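Local structure of UDP-galactopyranose mutase (Deinococcus radiodurans, 3HDQ) at residues K271-S276 with A366-Y371; T360-L365 with V377-A382; C71-G76 with Q319-Y324. The protein probably interconverts UDP-galactopyranose and UDP-galactofuranose, the FAD-dependent mutase reaction of its family, and holds both FAD and UDP-galactose. All coordinates share one frame; numbering follows the deposited sequence.

Interaction 1 of 3, residues K271-S276 with A366-Y371; sequences KLPYRS and ATYRYY. With GDU (galactose-uridine-5'-diphosphate), chain K.
Tyr368 sits on a backbone with positive phi (53°), and its ring meets three consecutive residues of the facing segment, Leu272, Pro273 and Tyr274, in three different ways. Over one face lies CD1 of Leu272, 3.7 Å from the ring centroid of Tyr368 in a CH-pi contact displaced toward the CD1-CE1 rim. The edge carrying those same two atoms points into a face of Tyr274, a T-shaped pair with centroids 5.2 Å apart and planes at 86°. The phenol end passes Pro273: Tyr368 OH donates to Pro273 O at 2.6 Å, lying in the carbonyl plane, and is also hydrogen-bonded to Val337 N. With CG anti to the backbone N (chi1 -152°), the ring of Tyr368 swings out from the loop to reach all three neighbours. The contact thus ties the start of strand 274-284, an outer strand of the six-stranded mixed sheet, to the loop that leads from the last strand of the Rossmann-type parallel sheet into helix 373-388. Helix 340-355 packs on Leu272, Pro273 and Tyr368. The hydroxyl of Tyr274 is bonded to Leu365 O and to the amide of Val261, two bonds that hold the phenol end of the ring receiving the Tyr368 edge. Farther along the loop, Tyr370, in a cation-pi contact with Arg198, donates from OH to O2B of the UDP-galactose diphosphate at 2.8 Å, with O2B near the plane of the phenol ring.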
# COMPACT_ATOMS: atom_id res chain seq x y z
N LYS A 271 -32.06 -9.54 -9.79
CA LYS A 271 -30.64 -9.30 -9.98
C LYS A 271 -30.34 -8.59 -11.31
O LYS A 271 -30.74 -9.06 -12.36
CB LYS A 271 -29.87 -10.61 -9.90
CG LYS A 271 -28.35 -10.44 -9.99
CD LYS A 271 -27.78 -9.74 -8.74
CE LYS A 271 -26.27 -9.49 -8.86
NZ LYS A 271 -25.97 -8.33 -9.76
N LEU A 272 -29.66 -7.44 -11.23
CA LEU A 272 -29.13 -6.77 -12.42
C LEU A 272 -27.87 -7.53 -12.83
O LEU A 272 -26.97 -7.71 -12.02
CB LEU A 272 -28.74 -5.34 -12.08
CG LEU A 272 -29.25 -4.21 -12.97
CD1 LEU A 272 -28.32 -3.00 -12.88
CD2 LEU A 272 -29.47 -4.65 -14.42
N PRO A 273 -27.79 -7.99 -14.09
CA PRO A 273 -26.61 -8.77 -14.48
C PRO A 273 -25.33 -7.94 -14.59
O PRO A 273 -25.28 -6.95 -15.32
CB PRO A 273 -26.98 -9.33 -15.87
CG PRO A 273 -28.48 -9.20 -15.94
CD PRO A 273 -28.81 -7.96 -15.15
N TYR A 274 -24.30 -8.33 -13.84
CA TYR A 274 -22.96 -7.80 -14.04
C TYR A 274 -22.05 -8.97 -14.34
O TYR A 274 -22.12 -10.01 -13.69
CB TYR A 274 -22.44 -7.12 -12.77
CG TYR A 274 -23.12 -5.84 -12.37
CD1 TYR A 274 -24.28 -5.86 -11.60
CD2 TYR A 274 -22.60 -4.61 -12.74
CE1 TYR A 274 -24.89 -4.69 -11.21
CE2 TYR A 274 -23.20 -3.44 -12.36
CZ TYR A 274 -24.35 -3.49 -11.60
OH TYR A 274 -24.96 -2.32 -11.21
N ARG A 275 -21.17 -8.79 -15.32
CA ARG A 275 -20.23 -9.85 -15.65
C ARG A 275 -19.00 -9.74 -14.74
O ARG A 275 -18.58 -8.64 -14.40
CB ARG A 275 -19.85 -9.76 -17.12
CG ARG A 275 -19.10 -10.98 -17.63
CD ARG A 275 -19.99 -12.22 -17.69
NE ARG A 275 -19.36 -13.20 -18.55
CZ ARG A 275 -19.66 -14.50 -18.60
NH1 ARG A 275 -20.60 -15.01 -17.81
NH2 ARG A 275 -19.01 -15.28 -19.44
N SER A 276 -18.45 -10.88 -14.34
CA SER A 276 -17.30 -10.89 -13.44
C SER A 276 -16.08 -11.53 -14.13
O SER A 276 -16.17 -11.96 -15.28
CB SER A 276 -17.65 -11.65 -12.16
OG SER A 276 -16.71 -11.40 -11.12
N ALA A 366 -22.59 1.92 -10.38
CA ALA A 366 -23.72 2.60 -9.80
C ALA A 366 -24.68 3.18 -10.85
O ALA A 366 -25.88 3.32 -10.59
CB ALA A 366 -23.21 3.70 -8.86
N THR A 367 -24.15 3.51 -12.03
CA THR A 367 -24.98 4.04 -13.10
C THR A 367 -25.05 3.08 -14.28
O THR A 367 -25.58 3.42 -15.34
CB THR A 367 -24.54 5.45 -13.58
OG1 THR A 367 -23.26 5.38 -14.24
CG2 THR A 367 -24.45 6.40 -12.41
N TYR A 368 -24.52 1.88 -14.09
CA TYR A 368 -24.64 0.81 -15.08
C TYR A 368 -24.17 1.27 -16.47
O TYR A 368 -24.86 1.10 -17.47
CB TYR A 368 -26.08 0.28 -15.14
CG TYR A 368 -26.20 -1.17 -15.58
CD1 TYR A 368 -25.68 -2.19 -14.81
CD2 TYR A 368 -26.86 -1.50 -16.75
CE1 TYR A 368 -25.79 -3.50 -15.19
CE2 TYR A 368 -26.99 -2.83 -17.15
CZ TYR A 368 -26.45 -3.82 -16.36
OH TYR A 368 -26.55 -5.14 -16.73
N ARG A 369 -22.98 1.86 -16.50
CA ARG A 369 -22.42 2.37 -17.74
C ARG A 369 -21.06 1.73 -18.02
O ARG A 369 -20.21 1.65 -17.12
CB ARG A 369 -22.33 3.89 -17.69
CG ARG A 369 -23.71 4.55 -17.72
CD ARG A 369 -23.63 6.05 -17.72
NE ARG A 369 -24.91 6.69 -17.43
CZ ARG A 369 -25.06 8.00 -17.28
NH1 ARG A 369 -24.01 8.80 -17.38
NH2 ARG A 369 -26.25 8.51 -17.02
N TYR A 370 -20.86 1.25 -19.24
CA TYR A 370 -19.61 0.59 -19.64
C TYR A 370 -18.53 1.65 -19.87
O TYR A 370 -18.12 1.90 -21.01
CB TYR A 370 -19.84 -0.28 -20.90
CG TYR A 370 -18.77 -1.31 -21.27
CD1 TYR A 370 -17.48 -1.24 -20.73
CD2 TYR A 370 -19.03 -2.32 -22.19
CE1 TYR A 370 -16.50 -2.17 -21.09
CE2 TYR A 370 -18.05 -3.25 -22.55
CZ TYR A 370 -16.79 -3.17 -22.00
OH TYR A 370 -15.81 -4.08 -22.35
N TYR A 371 -18.06 2.26 -18.78
CA TYR A 371 -17.16 3.42 -18.85
C TYR A 371 -15.69 3.08 -18.66
O TYR A 371 -15.34 2.23 -17.83
CB TYR A 371 -17.55 4.46 -17.79
CG TYR A 371 -18.60 5.46 -18.22
CD1 TYR A 371 -19.06 5.50 -19.52
CD2 TYR A 371 -19.12 6.39 -17.32
CE1 TYR A 371 -20.01 6.42 -19.92
CE2 TYR A 371 -20.07 7.32 -17.71
CZ TYR A 371 -20.51 7.33 -19.02
OH TYR A 371 -21.46 8.23 -19.45
N1 GDU K . -13.91 -7.68 -28.78
C2 GDU K . -13.64 -8.71 -29.43
N3 GDU K . -12.59 -9.29 -29.85
C4 GDU K . -11.46 -8.66 -29.50
C5 GDU K . -11.58 -7.41 -28.71
C6 GDU K . -12.81 -6.97 -28.37
O2 GDU K . -14.81 -9.42 -29.80
O4 GDU K . -10.36 -9.11 -29.80
C1D GDU K . -15.24 -7.27 -28.42
C2D GDU K . -15.90 -7.94 -27.19
O2D GDU K . -17.32 -7.95 -27.28
C3D GDU K . -15.40 -7.05 -26.08
C4D GDU K . -15.65 -5.69 -26.73
O4D GDU K . -15.35 -5.87 -28.12
O3D GDU K . -16.13 -7.26 -24.87
C5D GDU K . -15.05 -4.48 -26.03
O5D GDU K . -13.63 -4.71 -26.10
PA GDU K . -12.62 -4.19 -24.98
O1A GDU K . -11.24 -4.30 -25.52
O2A GDU K . -12.92 -2.77 -24.72
O3A GDU K . -12.69 -5.12 -23.69
PB GDU K . -12.34 -4.60 -22.24
O1B GDU K . -12.60 -5.82 -21.43
O2B GDU K . -13.18 -3.52 -21.69
O3B GDU K . -10.78 -4.25 -22.05
C1' GDU K . -10.05 -3.49 -21.06
C2' GDU K . -10.09 -2.00 -21.46
C3' GDU K . -9.70 -1.95 -22.96
C4' GDU K . -8.20 -2.34 -23.07
C5' GDU K . -7.99 -3.71 -22.35
C6' GDU K . -6.50 -4.07 -22.13
O2' GDU K . -11.37 -1.40 -21.17
O3' GDU K . -9.97 -0.62 -23.47
O4' GDU K . -7.42 -1.30 -22.45
O5' GDU K . -8.68 -3.96 -21.09
O6' GDU K . -6.00 -5.00 -23.13

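Interaction 2 of 3, residues T360-L365 with V377-A382; sequences TFVGRL and VAQALA. With FAD (flavin-adenine dinucleotide), chain L.
Gly363 and Gln379 make the tight part of this contact, where the outermost strand, 359-361, of the five-stranded parallel, Rossmann-type sheet runs into a loop beside helix 373-388. Gln379 OE1 takes the Gly363 N-H at 2.7 Å in a clearly bent bond (138° at the hydrogen), with the donor tilted 32° from the amide carbonyl plane. The same oxygen also lies 3.4 Å from Val362 CG1, the methyl lying alongside the glutamine chain. Trans at chi1 (-165°) and extended beyond CG, the Gln379 chain carries its amide from the helix to the loop. NE2 is held by Thr367 OG1, a hydroxyl also bonded to Gly363 O, so both ends of the amide are used to pin this loop. The remainder is looser: Val362 CG1 stands 4.2 Å from Ala380 CA, and Ala380 turns to Val43 of helix 39-50. Gln379 itself is only partly buried, its flank lined by Arg369 and Tyr371. On the FAD side, a CB at Gly363 would collide with O2P of the diphosphate, and the backbone angles, which would jam it against the preceding carbonyl O, by themselves call for glycine. Arg364 N donates to that phosphate oxygen, FAD O2P, at 3.1 Å, and C1' of the ribityl chain lies over one guanidinium face of Arg364, with NH2 3.4 Å from FAD C1'.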
# COMPACT_ATOMS: atom_id res chain seq x y z
N THR A 360 -26.49 10.33 -4.13
CA THR A 360 -26.19 10.42 -5.55
C THR A 360 -25.31 9.28 -6.06
O THR A 360 -24.34 8.86 -5.41
CB THR A 360 -25.72 11.85 -6.02
OG1 THR A 360 -24.56 11.74 -6.85
CG2 THR A 360 -25.44 12.75 -4.87
N PHE A 361 -25.69 8.75 -7.21
CA PHE A 361 -25.08 7.56 -7.78
C PHE A 361 -24.11 7.96 -8.88
O PHE A 361 -24.43 8.78 -9.75
CB PHE A 361 -26.18 6.62 -8.32
CG PHE A 361 -27.10 6.09 -7.25
CD1 PHE A 361 -28.01 6.93 -6.62
CD2 PHE A 361 -27.05 4.76 -6.88
CE1 PHE A 361 -28.83 6.46 -5.64
CE2 PHE A 361 -27.88 4.28 -5.88
CZ PHE A 361 -28.78 5.13 -5.27
N VAL A 362 -22.90 7.40 -8.84
CA VAL A 362 -21.83 7.77 -9.77
C VAL A 362 -20.95 6.57 -10.04
O VAL A 362 -20.67 5.80 -9.13
CB VAL A 362 -20.90 8.87 -9.20
CG1 VAL A 362 -20.02 9.44 -10.31
CG2 VAL A 362 -21.71 9.97 -8.52
N GLY A 363 -20.50 6.44 -11.29
CA GLY A 363 -19.48 5.45 -11.64
C GLY A 363 -19.99 4.30 -12.47
O GLY A 363 -21.20 4.17 -12.70
N ARG A 364 -19.07 3.45 -12.92
CA ARG A 364 -19.43 2.34 -13.80
C ARG A 364 -20.55 1.46 -13.23
O ARG A 364 -21.52 1.16 -13.93
CB ARG A 364 -18.21 1.48 -14.17
CG ARG A 364 -18.59 0.22 -14.92
CD ARG A 364 -17.43 -0.77 -15.13
NE ARG A 364 -16.59 -0.41 -16.26
CZ ARG A 364 -15.94 -1.27 -17.03
NH1 ARG A 364 -16.01 -2.57 -16.81
NH2 ARG A 364 -15.19 -0.82 -18.03
N LEU A 365 -20.42 1.05 -11.97
CA LEU A 365 -21.36 0.10 -11.36
C LEU A 365 -22.68 0.73 -10.95
O LEU A 365 -23.75 0.15 -11.14
CB LEU A 365 -20.73 -0.55 -10.13
CG LEU A 365 -19.41 -1.25 -10.43
CD1 LEU A 365 -18.87 -1.90 -9.17
CD2 LEU A 365 -19.63 -2.27 -11.54
N VAL A 377 -13.86 9.56 -14.49
CA VAL A 377 -13.36 10.82 -13.95
C VAL A 377 -14.23 12.00 -14.42
O VAL A 377 -14.65 12.83 -13.62
CB VAL A 377 -11.87 11.06 -14.30
CG1 VAL A 377 -11.46 12.46 -13.87
CG2 VAL A 377 -10.97 10.03 -13.62
N ALA A 378 -14.53 12.04 -15.71
CA ALA A 378 -15.35 13.12 -16.27
C ALA A 378 -16.74 13.13 -15.64
O ALA A 378 -17.29 14.19 -15.37
CB ALA A 378 -15.46 12.99 -17.80
N GLN A 379 -17.29 11.94 -15.42
CA GLN A 379 -18.59 11.83 -14.76
C GLN A 379 -18.53 12.41 -13.34
O GLN A 379 -19.41 13.18 -12.93
CB GLN A 379 -19.08 10.37 -14.71
CG GLN A 379 -20.57 10.22 -14.37
CD GLN A 379 -20.99 8.78 -14.07
OE1 GLN A 379 -20.26 8.03 -13.42
NE2 GLN A 379 -22.18 8.40 -14.55
N ALA A 380 -17.49 12.04 -12.61
CA ALA A 380 -17.33 12.50 -11.23
C ALA A 380 -17.15 14.02 -11.13
O ALA A 380 -17.72 14.66 -10.25
CB ALA A 380 -16.16 11.75 -10.55
N LEU A 381 -16.36 14.59 -12.04
CA LEU A 381 -16.14 16.03 -12.06
C LEU A 381 -17.44 16.75 -12.35
O LEU A 381 -17.72 17.79 -11.77
CB LEU A 381 -15.10 16.42 -13.12
CG LEU A 381 -13.68 15.92 -12.86
CD1 LEU A 381 -12.76 16.30 -14.02
CD2 LEU A 381 -13.15 16.48 -11.54
N ALA A 382 -18.24 16.19 -13.26
CA ALA A 382 -19.51 16.82 -13.63
C ALA A 382 -20.53 16.70 -12.50
O ALA A 382 -21.34 17.59 -12.30
CB ALA A 382 -20.06 16.21 -14.93
PA FAD L . -14.81 0.74 -9.13
O1A FAD L . -13.42 0.67 -9.40
O2A FAD L . -15.39 -0.51 -9.37
O5B FAD L . -14.94 1.12 -7.64
C5B FAD L . -16.11 1.06 -6.91
C4B FAD L . -15.74 0.68 -5.52
O4B FAD L . -16.87 0.61 -4.73
C3B FAD L . -15.15 -0.71 -5.52
O3B FAD L . -13.82 -0.73 -5.11
C2B FAD L . -15.99 -1.48 -4.56
O2B FAD L . -15.19 -2.25 -3.75
C1B FAD L . -16.70 -0.40 -3.80
N9A FAD L . -17.95 -0.88 -3.22
C8A FAD L . -18.98 -1.48 -3.82
N7A FAD L . -19.91 -1.77 -2.95
C5A FAD L . -19.49 -1.38 -1.75
C6A FAD L . -20.03 -1.44 -0.49
N6A FAD L . -21.25 -1.81 -0.31
N1A FAD L . -19.35 -0.95 0.57
C2A FAD L . -18.12 -0.41 0.39
N3A FAD L . -17.60 -0.35 -0.85
C4A FAD L . -18.25 -0.84 -1.91
N1 FAD L . -10.47 1.47 -18.11
C2 FAD L . -9.63 2.16 -18.90
O2 FAD L . -9.77 3.33 -19.08
N3 FAD L . -8.63 1.50 -19.49
C4 FAD L . -8.46 0.17 -19.28
O4 FAD L . -7.58 -0.43 -19.79
C4X FAD L . -9.32 -0.50 -18.49
N5 FAD L . -9.15 -1.83 -18.31
C5X FAD L . -10.01 -2.50 -17.51
C6 FAD L . -9.82 -3.85 -17.32
C7 FAD L . -10.68 -4.54 -16.52
C7M FAD L . -10.49 -5.99 -16.31
C8 FAD L . -11.71 -3.90 -15.90
C8M FAD L . -12.62 -4.70 -15.04
C9 FAD L . -11.89 -2.54 -16.08
C9A FAD L . -11.05 -1.83 -16.90
N10 FAD L . -11.20 -0.49 -17.09
C10 FAD L . -10.33 0.15 -17.90
C1' FAD L . -12.37 0.24 -16.55
C2' FAD L . -12.14 0.80 -15.16
O2' FAD L . -11.92 -0.29 -14.34
C3' FAD L . -13.34 1.58 -14.62
O3' FAD L . -13.65 2.71 -15.31
C4' FAD L . -13.00 2.21 -13.32
O4' FAD L . -12.04 1.37 -12.76
C5' FAD L . -14.26 2.31 -12.51
O5' FAD L . -14.24 3.23 -11.49
P FAD L . -15.39 3.22 -10.45
O1P FAD L . -15.05 4.07 -9.37
O2P FAD L . -16.54 3.73 -11.10
O3P FAD L . -15.63 1.74 -10.01

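Interaction 3 of 3, residues C71-G76 with Q319-Y324; sequences CYDDAG and QTSVVY
Asp73 and Ala75 touch Ser321 near the start of strand 320-336 and Gln319 just before it, from a type I beta turn, Asp73 to Gly76, that links strands 71-72 and 78-79 of a small antiparallel hairpin. Before the turn, Cys71 pairs with Ile79 across the hairpin, while the ring of Tyr72 stacks on Tyr72 of the second subunit. Asp73 carries the contact. With CG between the backbone N and the carbonyl carbon (chi1 65°), its OD2 accepts from Ser321 OG at 2.6 Å through the syn lone pair, and Ser321 OG is also bonded to Thr283. OD1 looks back into the turn, taking the Val77 amide and, weakly, Ala75 N at 2.9 Å. Replacing Asp73 by alanine is likely to leave the Ser321 hydroxyl with Thr283 but without its carboxylate mate, and the Val77 amide without its side-chain acceptor. Asp74 forms a salt bridge through OD1 with Arg224 of the second subunit. Ala75 then lays its CB 3.7 Å from Gln319 OE1, a packing contact; the amide's NE2 is hydrogen-bonded to Asp285. Gly76, at positive phi, closes the turn with its N 2.9 Å from Asp73 O.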
# COMPACT_ATOMS: atom_id res chain seq x y z
N CYS A 71 -0.20 -2.82 -7.30
CA CYS A 71 0.69 -3.16 -6.20
C CYS A 71 1.86 -4.00 -6.69
O CYS A 71 1.84 -4.56 -7.79
CB CYS A 71 -0.08 -3.93 -5.13
SG CYS A 71 -0.65 -5.52 -5.72
N TYR A 72 2.89 -4.09 -5.87
CA TYR A 72 4.05 -4.91 -6.18
C TYR A 72 3.81 -6.33 -5.69
O TYR A 72 3.38 -6.54 -4.55
CB TYR A 72 5.30 -4.30 -5.54
CG TYR A 72 5.82 -3.06 -6.24
CD1 TYR A 72 6.84 -3.15 -7.18
CD2 TYR A 72 5.30 -1.80 -5.96
CE1 TYR A 72 7.33 -2.02 -7.82
CE2 TYR A 72 5.79 -0.67 -6.60
CZ TYR A 72 6.80 -0.79 -7.53
OH TYR A 72 7.31 0.32 -8.18
N ASP A 73 4.07 -7.32 -6.55
CA ASP A 73 3.82 -8.72 -6.19
C ASP A 73 4.98 -9.36 -5.42
O ASP A 73 5.94 -8.68 -5.08
CB ASP A 73 3.47 -9.56 -7.43
CG ASP A 73 4.63 -9.67 -8.42
OD1 ASP A 73 5.81 -9.41 -8.09
OD2 ASP A 73 4.34 -10.05 -9.57
N ASP A 74 4.89 -10.65 -5.15
CA ASP A 74 5.92 -11.34 -4.35
C ASP A 74 7.32 -11.18 -4.95
O ASP A 74 8.31 -11.16 -4.21
CB ASP A 74 5.58 -12.82 -4.18
CG ASP A 74 4.45 -13.05 -3.19
OD1 ASP A 74 3.94 -12.06 -2.61
OD2 ASP A 74 4.06 -14.22 -2.98
N ALA A 75 7.38 -11.07 -6.27
CA ALA A 75 8.67 -10.99 -6.97
C ALA A 75 9.18 -9.56 -7.11
O ALA A 75 10.28 -9.34 -7.61
CB ALA A 75 8.58 -11.65 -8.33
N GLY A 76 8.38 -8.59 -6.69
CA GLY A 76 8.74 -7.19 -6.83
C GLY A 76 8.36 -6.58 -8.18
O GLY A 76 8.93 -5.58 -8.59
N GLN A 319 12.76 -10.57 -13.93
CA GLN A 319 11.63 -11.46 -14.17
C GLN A 319 10.46 -10.69 -14.75
O GLN A 319 10.56 -9.49 -15.00
CB GLN A 319 11.23 -12.15 -12.88
CG GLN A 319 12.34 -12.99 -12.32
CD GLN A 319 11.98 -13.58 -10.99
OE1 GLN A 319 11.55 -12.86 -10.09
NE2 GLN A 319 12.16 -14.89 -10.86
N THR A 320 9.35 -11.38 -14.98
CA THR A 320 8.18 -10.75 -15.55
C THR A 320 6.93 -11.38 -14.97
O THR A 320 6.90 -12.58 -14.69
CB THR A 320 8.18 -10.83 -17.10
OG1 THR A 320 7.15 -10.00 -17.63
CG2 THR A 320 7.96 -12.25 -17.57
N SER A 321 5.91 -10.55 -14.75
CA SER A 321 4.62 -11.04 -14.26
C SER A 321 3.50 -10.80 -15.26
O SER A 321 3.39 -9.72 -15.85
CB SER A 321 4.26 -10.39 -12.91
OG SER A 321 5.15 -10.80 -11.90
N VAL A 322 2.65 -11.80 -15.41
CA VAL A 322 1.53 -11.74 -16.34
C VAL A 322 0.23 -12.15 -15.65
O VAL A 322 0.25 -12.80 -14.60
CB VAL A 322 1.75 -12.68 -17.55
CG1 VAL A 322 3.05 -12.35 -18.25
CG2 VAL A 322 1.74 -14.14 -17.10
N VAL A 323 -0.89 -11.78 -16.26
CA VAL A 323 -2.20 -12.20 -15.79
C VAL A 323 -3.06 -12.76 -16.93
O VAL A 323 -3.13 -12.18 -18.02
CB VAL A 323 -2.96 -11.03 -15.11
CG1 VAL A 323 -3.26 -9.92 -16.11
CG2 VAL A 323 -4.25 -11.55 -14.47
N TYR A 324 -3.71 -13.89 -16.65
CA TYR A 324 -4.72 -14.49 -17.52
C TYR A 324 -6.12 -14.22 -16.96
O TYR A 324 -6.38 -14.49 -15.79
CB TYR A 324 -4.52 -16.00 -17.59
CG TYR A 324 -3.24 -16.42 -18.29
CD1 TYR A 324 -3.24 -16.78 -19.63
CD2 TYR A 324 -2.02 -16.46 -17.60
CE1 TYR A 324 -2.08 -17.16 -20.26
CE2 TYR A 324 -0.85 -16.84 -18.24
CZ TYR A 324 -0.89 -17.19 -19.57
OH TYR A 324 0.27 -17.56 -20.22

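Interactions 1 and 2 share the loop that follows strand 359-361, with centres 14 Å apart and segments that alternate along the chain. Arg369 N lies 3.0 Å from Arg364 O, probably a hydrogen bond, and Tyr370 packs on the Arg364 guanidinium, with CD1 of Tyr370 3.6 Å from NH2 of Arg364. With Arg364 N at FAD O2P and Tyr370 OH at the substrate diphosphate, the loop spans both ligands. Interaction 3 stands apart, its centre 29 Å from that of interaction 1 and 31 Å from that of interaction 2, away from both ligand sites and beside the second subunit. It shares with interaction 1 the mixed sheet, where strands 274-284 and 320-336 are neighbours.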